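Glutathione s-transferase (Oryza sativa, PDB 1OYJ) catalyses the conjugation of reduced glutathione to a wide range of hydrophobic electrophiles, a reaction by which plants detoxify herbicides. Local coordinates at residues A[172-177]-A[215-220]; A[105-110]-A[141-146]. One frame throughout, in Å; residues are numbered along the deposited sequence.

Contact 1: A[172-177]-A[215-220]; sequences FTAWFY and EKVYDF
V217 meets W175 because its CG1 lies anti to the backbone N (chi1 172°), while the indole CG of W175 is turned anti to its own carbonyl carbon. The valine methyl thereby comes down over one face of the indole, with V217 CG1 3.4 Å from W175 CD2. This is a CH-pi contact: V217 CG1 stands 3.6 Å from the centroid of the five-membered ring of W175 and only 20° off its normal, and the two side chains cross at about a right angle. The other branch of V217, CG2, turns to A174, whose CB lies 4.1 Å from it, and V217 CB packs on the carbonyl oxygen of A174 at 3.5 Å. V217 thus fills the angle between the indole and the backbone just ahead of helix 176-183. At the far end of the indole, W175 CH2 brushes F220 CD2 at 4.4 Å.

Next along both segments, Y177 and Y218 form a T-shaped pair. The edge of Y177 is directed at the face of Y218, with ring planes at 76° and centroids 5.3 Å apart; CE2 of Y177 reaches CD2 of Y218 at 3.8 Å. W175 also touches V14 and P16, next to the glutathione-binding S15, and F220 rests on V14 as well, so the indole bridges the C-terminal helix and the start of helix 16-28. Between the two segments the contact is apolar and aromatic, joined by methyl-on-ring and ring-on-ring packing, which implies that shape and dispersion, not directed polar bonds, hold helix 214-229 here.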
loop_
_atom_site.group_PDB
_atom_site.type_symbol
_atom_site.label_atom_id
_atom_site.label_comp_id
_atom_site.label_asym_id
_atom_site.label_seq_id
_atom_site.Cartn_x
_atom_site.Cartn_y
_atom_site.Cartn_z
ATOM N N PHE A 172 -3.117 -16.846 0.085
ATOM C CA PHE A 172 -2.307 -17.331 1.142
ATOM C C PHE A 172 -2.927 -18.535 1.857
ATOM O O PHE A 172 -2.217 -19.249 2.563
ATOM C CB PHE A 172 -1.973 -16.178 2.121
ATOM C CG PHE A 172 -1.131 -15.118 1.515
ATOM C CD1 PHE A 172 -1.682 -13.927 1.016
ATOM C CD2 PHE A 172 0.220 -15.307 1.378
ATOM C CE1 PHE A 172 -0.821 -13.008 0.440
ATOM C CE2 PHE A 172 0.987 -14.390 0.796
ATOM C CZ PHE A 172 0.488 -13.259 0.334
ATOM N N THR A 173 -4.230 -18.761 1.636
ATOM C CA THR A 173 -4.844 -19.970 2.214
ATOM C C THR A 173 -4.129 -21.239 1.659
ATOM O O THR A 173 -4.086 -22.268 2.308
ATOM C CB THR A 173 -6.311 -20.075 1.983
ATOM O OG1 THR A 173 -6.637 -20.236 0.570
ATOM C CG2 THR A 173 -7.027 -18.853 2.538
ATOM N N ALA A 174 -3.539 -21.139 0.470
ATOM C CA ALA A 174 -2.807 -22.250 -0.059
ATOM C C ALA A 174 -1.443 -22.526 0.637
ATOM O O ALA A 174 -0.874 -23.596 0.423
ATOM C CB ALA A 174 -2.545 -22.085 -1.524
ATOM N N TRP A 175 -0.985 -21.567 1.419
ATOM C CA TRP A 175 0.224 -21.653 2.208
ATOM C C TRP A 175 -0.081 -21.985 3.643
ATOM O O TRP A 175 0.855 -22.163 4.433
ATOM C CB TRP A 175 0.983 -20.312 2.108
ATOM C CG TRP A 175 1.337 -19.905 0.724
ATOM C CD1 TRP A 175 0.515 -19.599 -0.239
ATOM C CD2 TRP A 175 2.651 -19.792 0.160
ATOM N NE1 TRP A 175 1.192 -19.269 -1.382
ATOM C CE2 TRP A 175 2.513 -19.383 -1.152
ATOM C CE3 TRP A 175 3.918 -19.984 0.638
ATOM C CZ2 TRP A 175 3.598 -19.143 -1.987
ATOM C CZ3 TRP A 175 4.972 -19.798 -0.224
ATOM C CH2 TRP A 175 4.805 -19.363 -1.485
ATOM N N PHE A 176 -1.354 -22.076 4.033
ATOM C CA PHE A 176 -1.642 -22.273 5.457
ATOM C C PHE A 176 -0.966 -23.583 5.955
ATOM O O PHE A 176 -0.346 -23.634 7.004
ATOM C CB PHE A 176 -3.134 -22.288 5.792
ATOM C CG PHE A 176 -3.785 -20.902 5.871
ATOM C CD1 PHE A 176 -3.070 -19.742 5.614
ATOM C CD2 PHE A 176 -5.143 -20.803 6.144
ATOM C CE1 PHE A 176 -3.677 -18.527 5.648
ATOM C CE2 PHE A 176 -5.720 -19.504 6.233
ATOM C CZ PHE A 176 -5.010 -18.435 5.950
ATOM N N TYR A 177 -1.023 -24.595 5.116
ATOM C CA TYR A 177 -0.497 -25.908 5.452
ATOM C C TYR A 177 0.966 -25.800 5.720
ATOM O O TYR A 177 1.417 -26.322 6.721
ATOM C CB TYR A 177 -0.838 -26.960 4.365
ATOM C CG TYR A 177 -0.158 -28.317 4.603
ATOM C CD1 TYR A 177 -0.559 -29.160 5.650
ATOM C CD2 TYR A 177 0.899 -28.732 3.822
ATOM C CE1 TYR A 177 0.095 -30.440 5.893
ATOM C CE2 TYR A 177 1.522 -29.985 4.031
ATOM C CZ TYR A 177 1.120 -30.836 5.074
ATOM O OH TYR A 177 1.748 -32.068 5.306
ATOM N N GLU A 215 -0.410 -29.026 -0.968
ATOM C CA GLU A 215 0.704 -29.938 -1.040
ATOM C C GLU A 215 1.689 -29.434 -2.093
ATOM O O GLU A 215 2.890 -29.488 -1.942
ATOM C CB GLU A 215 0.178 -31.341 -1.447
ATOM C CG GLU A 215 -0.613 -32.080 -0.381
ATOM C CD GLU A 215 -2.103 -31.695 -0.351
ATOM O OE1 GLU A 215 -2.600 -30.914 -1.217
ATOM O OE2 GLU A 215 -2.769 -32.131 0.634
ATOM N N LYS A 216 1.182 -28.921 -3.189
ATOM C CA LYS A 216 2.092 -28.363 -4.161
ATOM C C LYS A 216 2.885 -27.168 -3.630
ATOM O O LYS A 216 4.088 -27.042 -3.860
ATOM C CB LYS A 216 1.303 -27.945 -5.381
ATOM C CG LYS A 216 2.240 -27.586 -6.505
ATOM C CD LYS A 216 1.853 -27.942 -7.808
ATOM C CE LYS A 216 2.934 -27.517 -8.822
ATOM N NZ LYS A 216 2.635 -28.035 -10.086
ATOM N N VAL A 217 2.248 -26.346 -2.833
ATOM C CA VAL A 217 2.923 -25.210 -2.220
ATOM C C VAL A 217 3.909 -25.687 -1.205
ATOM O O VAL A 217 5.011 -25.198 -1.184
ATOM C CB VAL A 217 1.938 -24.188 -1.594
ATOM C CG1 VAL A 217 2.624 -23.076 -0.779
ATOM C CG2 VAL A 217 1.089 -23.525 -2.657
ATOM N N TYR A 218 3.589 -26.727 -0.467
ATOM C CA TYR A 218 4.542 -27.215 0.547
ATOM C C TYR A 218 5.801 -27.727 -0.108
ATOM O O TYR A 218 6.876 -27.623 0.467
ATOM C CB TYR A 218 3.980 -28.311 1.379
ATOM C CG TYR A 218 4.849 -28.757 2.578
ATOM C CD1 TYR A 218 5.350 -27.848 3.470
ATOM C CD2 TYR A 218 5.142 -30.089 2.784
ATOM C CE1 TYR A 218 6.089 -28.234 4.552
ATOM C CE2 TYR A 218 5.916 -30.485 3.881
ATOM C CZ TYR A 218 6.369 -29.542 4.739
ATOM O OH TYR A 218 7.141 -29.859 5.811
ATOM N N ASP A 219 5.635 -28.338 -1.277
ATOM C CA ASP A 219 6.757 -28.836 -2.064
ATOM C C ASP A 219 7.601 -27.688 -2.586
ATOM O O ASP A 219 8.857 -27.689 -2.519
ATOM C CB ASP A 219 6.182 -29.672 -3.180
ATOM C CG ASP A 219 5.925 -31.093 -2.740
ATOM O OD1 ASP A 219 6.442 -31.543 -1.660
ATOM O OD2 ASP A 219 5.180 -31.798 -3.414
ATOM N N PHE A 220 6.956 -26.624 -3.004
ATOM C CA PHE A 220 7.721 -25.426 -3.413
ATOM C C PHE A 220 8.486 -24.837 -2.171
ATOM O O PHE A 220 9.654 -24.448 -2.297
ATOM C CB PHE A 220 6.808 -24.418 -4.019
ATOM C CG PHE A 220 7.481 -23.250 -4.542
ATOM C CD1 PHE A 220 8.162 -23.312 -5.725
ATOM C CD2 PHE A 220 7.413 -22.050 -3.878
ATOM C CE1 PHE A 220 8.859 -22.210 -6.207
ATOM C CE2 PHE A 220 8.045 -20.948 -4.368
ATOM C CZ PHE A 220 8.766 -21.035 -5.568
#

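Contact 2: A[105-110]-A[141-146]; sequences RFWADY and LRTLEA
T143 sets its methyl against the outer ends of two aromatic side chains of 105-110, at the indole edge of W107 and beside the hydroxyl of Y110. T143 CG2, anti to the backbone N, reaches the edge of the W107 indole near the ring plane, 3.7 Å from W107 CH2. The same methyl lies 3.4 Å from Y110 OH, and T143 CB is equally near that oxygen. The threonine hydroxyl is engaged within its own helix, where OG1 hydrogen-bonds to the carbonyl oxygen of E139; toward helix 105-110 the residue therefore presents mainly carbon.

L144 follows, and works mainly through one branch. Its CG is anti to the carbonyl carbon (chi1 -70°). L144 CD2 is 3.9 Å from both W107 CE3 and Y110 CD2. The leucine side chain and that of W107 slide past each other in opposite directions, while it crosses Y110 at a slant. L144 also touches L169 of helix 164-169.

The two rings that receive these groups pack on one another: W107 CZ3 sits 3.6 Å above one face of Y110, offset toward its rim. Over one face of the indole lies CE2 of F106. V52 of the second subunit packs on both W107 and Y110, which places the contact close to the dimer interface.

The segment axes run nearly antiparallel, at 164°, and come no closer than 12.0 Å, a wide spacing bridged by the large aromatic side chains. Such neighbouring antiparallel helices, 97-124 and 127-148, are typical of the all-helical C-terminal domain of the glutathione transferase fold.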
loop_
_atom_site.group_PDB
_atom_site.type_symbol
_atom_site.label_atom_id
_atom_site.label_comp_id
_atom_site.label_asym_id
_atom_site.label_seq_id
_atom_site.Cartn_x
_atom_site.Cartn_y
_atom_site.Cartn_z
ATOM N N ARG A 105 -9.339 -1.107 2.340
ATOM C CA ARG A 105 -7.969 -0.807 1.991
ATOM C C ARG A 105 -7.030 -1.003 3.159
ATOM O O ARG A 105 -5.947 -1.476 2.966
ATOM C CB ARG A 105 -7.746 0.535 1.356
ATOM C CG ARG A 105 -8.596 0.810 0.080
ATOM C CD ARG A 105 -8.422 2.291 -0.450
ATOM N NE ARG A 105 -8.908 2.481 -1.824
ATOM C CZ ARG A 105 -9.858 3.309 -2.204
ATOM N NH1 ARG A 105 -10.242 3.281 -3.471
ATOM N NH2 ARG A 105 -10.423 4.177 -1.375
ATOM N N PHE A 106 -7.467 -0.640 4.368
ATOM C CA PHE A 106 -6.654 -0.857 5.533
ATOM C C PHE A 106 -6.251 -2.379 5.676
ATOM O O PHE A 106 -5.103 -2.706 5.898
ATOM C CB PHE A 106 -7.431 -0.391 6.809
ATOM C CG PHE A 106 -6.684 -0.654 8.060
ATOM C CD1 PHE A 106 -5.821 0.273 8.568
ATOM C CD2 PHE A 106 -6.814 -1.863 8.683
ATOM C CE1 PHE A 106 -5.001 -0.011 9.689
ATOM C CE2 PHE A 106 -6.061 -2.162 9.777
ATOM C CZ PHE A 106 -5.125 -1.217 10.299
ATOM N N TRP A 107 -7.231 -3.248 5.543
ATOM C CA TRP A 107 -7.031 -4.688 5.817
ATOM C C TRP A 107 -6.231 -5.328 4.630
ATOM O O TRP A 107 -5.470 -6.253 4.814
ATOM C CB TRP A 107 -8.367 -5.318 6.109
ATOM C CG TRP A 107 -8.712 -5.062 7.641
ATOM C CD1 TRP A 107 -9.620 -4.204 8.156
ATOM C CD2 TRP A 107 -7.959 -5.537 8.739
ATOM N NE1 TRP A 107 -9.544 -4.161 9.538
ATOM C CE2 TRP A 107 -8.523 -4.983 9.928
ATOM C CE3 TRP A 107 -6.914 -6.432 8.864
ATOM C CZ2 TRP A 107 -8.079 -5.323 11.204
ATOM C CZ3 TRP A 107 -6.415 -6.734 10.175
ATOM C CH2 TRP A 107 -7.023 -6.168 11.318
ATOM N N ALA A 108 -6.441 -4.862 3.416
ATOM C CA ALA A 108 -5.643 -5.372 2.270
ATOM C C ALA A 108 -4.241 -4.919 2.512
ATOM O O ALA A 108 -3.303 -5.697 2.313
ATOM C CB ALA A 108 -6.155 -4.902 0.963
ATOM N N ASP A 109 -4.083 -3.658 2.925
ATOM C CA ASP A 109 -2.722 -3.185 3.265
ATOM C C ASP A 109 -2.068 -4.080 4.362
ATOM O O ASP A 109 -0.904 -4.428 4.325
ATOM C CB ASP A 109 -2.758 -1.730 3.724
ATOM C CG ASP A 109 -1.402 -1.248 4.196
ATOM O OD1 ASP A 109 -0.509 -1.096 3.376
ATOM O OD2 ASP A 109 -1.101 -1.147 5.362
ATOM N N TYR A 110 -2.868 -4.478 5.354
ATOM C CA TYR A 110 -2.383 -5.239 6.458
ATOM C C TYR A 110 -1.899 -6.620 5.915
ATOM O O TYR A 110 -0.807 -7.080 6.248
ATOM C CB TYR A 110 -3.483 -5.486 7.415
ATOM C CG TYR A 110 -3.114 -6.390 8.561
ATOM C CD1 TYR A 110 -2.611 -5.884 9.739
ATOM C CD2 TYR A 110 -3.318 -7.744 8.490
ATOM C CE1 TYR A 110 -2.223 -6.714 10.761
ATOM C CE2 TYR A 110 -2.952 -8.571 9.512
ATOM C CZ TYR A 110 -2.440 -8.046 10.698
ATOM O OH TYR A 110 -2.138 -8.915 11.752
ATOM N N LEU A 141 -2.902 -14.448 12.147
ATOM C CA LEU A 141 -4.114 -15.138 11.728
ATOM C C LEU A 141 -5.253 -14.869 12.728
ATOM O O LEU A 141 -6.409 -14.707 12.332
ATOM C CB LEU A 141 -3.859 -16.623 11.582
ATOM C CG LEU A 141 -2.744 -16.956 10.532
ATOM C CD1 LEU A 141 -2.544 -18.503 10.504
ATOM C CD2 LEU A 141 -3.231 -16.485 9.210
ATOM N N ARG A 142 -4.909 -14.766 14.000
ATOM C CA ARG A 142 -5.946 -14.448 15.004
ATOM C C ARG A 142 -6.453 -13.032 14.811
ATOM O O ARG A 142 -7.650 -12.751 15.012
ATOM C CB ARG A 142 -5.401 -14.620 16.443
ATOM C CG ARG A 142 -5.377 -16.020 16.993
ATOM C CD ARG A 142 -4.808 -16.072 18.433
ATOM N NE ARG A 142 -4.253 -17.363 18.790
ATOM C CZ ARG A 142 -2.950 -17.593 18.974
ATOM N NH1 ARG A 142 -2.030 -16.631 18.804
ATOM N NH2 ARG A 142 -2.565 -18.806 19.313
ATOM N N THR A 143 -5.577 -12.142 14.386
ATOM C CA THR A 143 -5.939 -10.764 14.103
ATOM C C THR A 143 -6.889 -10.666 12.881
ATOM O O THR A 143 -7.955 -9.984 12.971
ATOM C CB THR A 143 -4.657 -9.899 13.819
ATOM O OG1 THR A 143 -3.863 -9.884 14.987
ATOM C CG2 THR A 143 -5.028 -8.465 13.492
ATOM N N LEU A 144 -6.589 -11.449 11.843
ATOM C CA LEU A 144 -7.462 -11.540 10.676
ATOM C C LEU A 144 -8.818 -12.108 11.095
ATOM O O LEU A 144 -9.954 -11.617 10.709
ATOM C CB LEU A 144 -6.831 -12.292 9.507
ATOM C CG LEU A 144 -5.692 -11.450 8.918
ATOM C CD1 LEU A 144 -4.745 -12.335 8.152
ATOM C CD2 LEU A 144 -6.250 -10.212 8.084
ATOM N N GLU A 145 -8.736 -13.157 11.899
ATOM C CA GLU A 145 -9.962 -13.777 12.359
ATOM C C GLU A 145 -10.865 -12.789 13.074
ATOM O O GLU A 145 -12.145 -12.797 12.874
ATOM C CB GLU A 145 -9.659 -15.011 13.268
ATOM C CG GLU A 145 -10.784 -15.996 13.483
ATOM C CD GLU A 145 -10.604 -16.931 14.743
ATOM O OE1 GLU A 145 -11.286 -18.000 14.805
ATOM O OE2 GLU A 145 -9.836 -16.570 15.703
ATOM N N ALA A 146 -10.251 -12.034 13.980
ATOM C CA ALA A 146 -10.955 -11.012 14.750
ATOM C C ALA A 146 -11.666 -10.020 13.844
ATOM O O ALA A 146 -12.810 -9.662 14.096
ATOM C CB ALA A 146 -9.988 -10.278 15.718
#

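Both contacts belong to the helical C-terminal domain, and their centres lie 20 Å apart. They come in series along the chain: contact 2 joins the consecutive helices 97-124 and 127-148 and closes before contact 1 opens, at the turn into helix 176-183, to be completed by the last helix, 214-229. F176 CE1 packs against L141 CD2 at 4.1 Å, so the two contacts are in direct van der Waals touch there. Contact 1 lies beside the pocket containing S15; contact 2 adjoins the second subunit and also lies near a bound glutathione. Together they place packing of the C-terminal domain both beside the dimer partner and beside the S15 glutathione pocket.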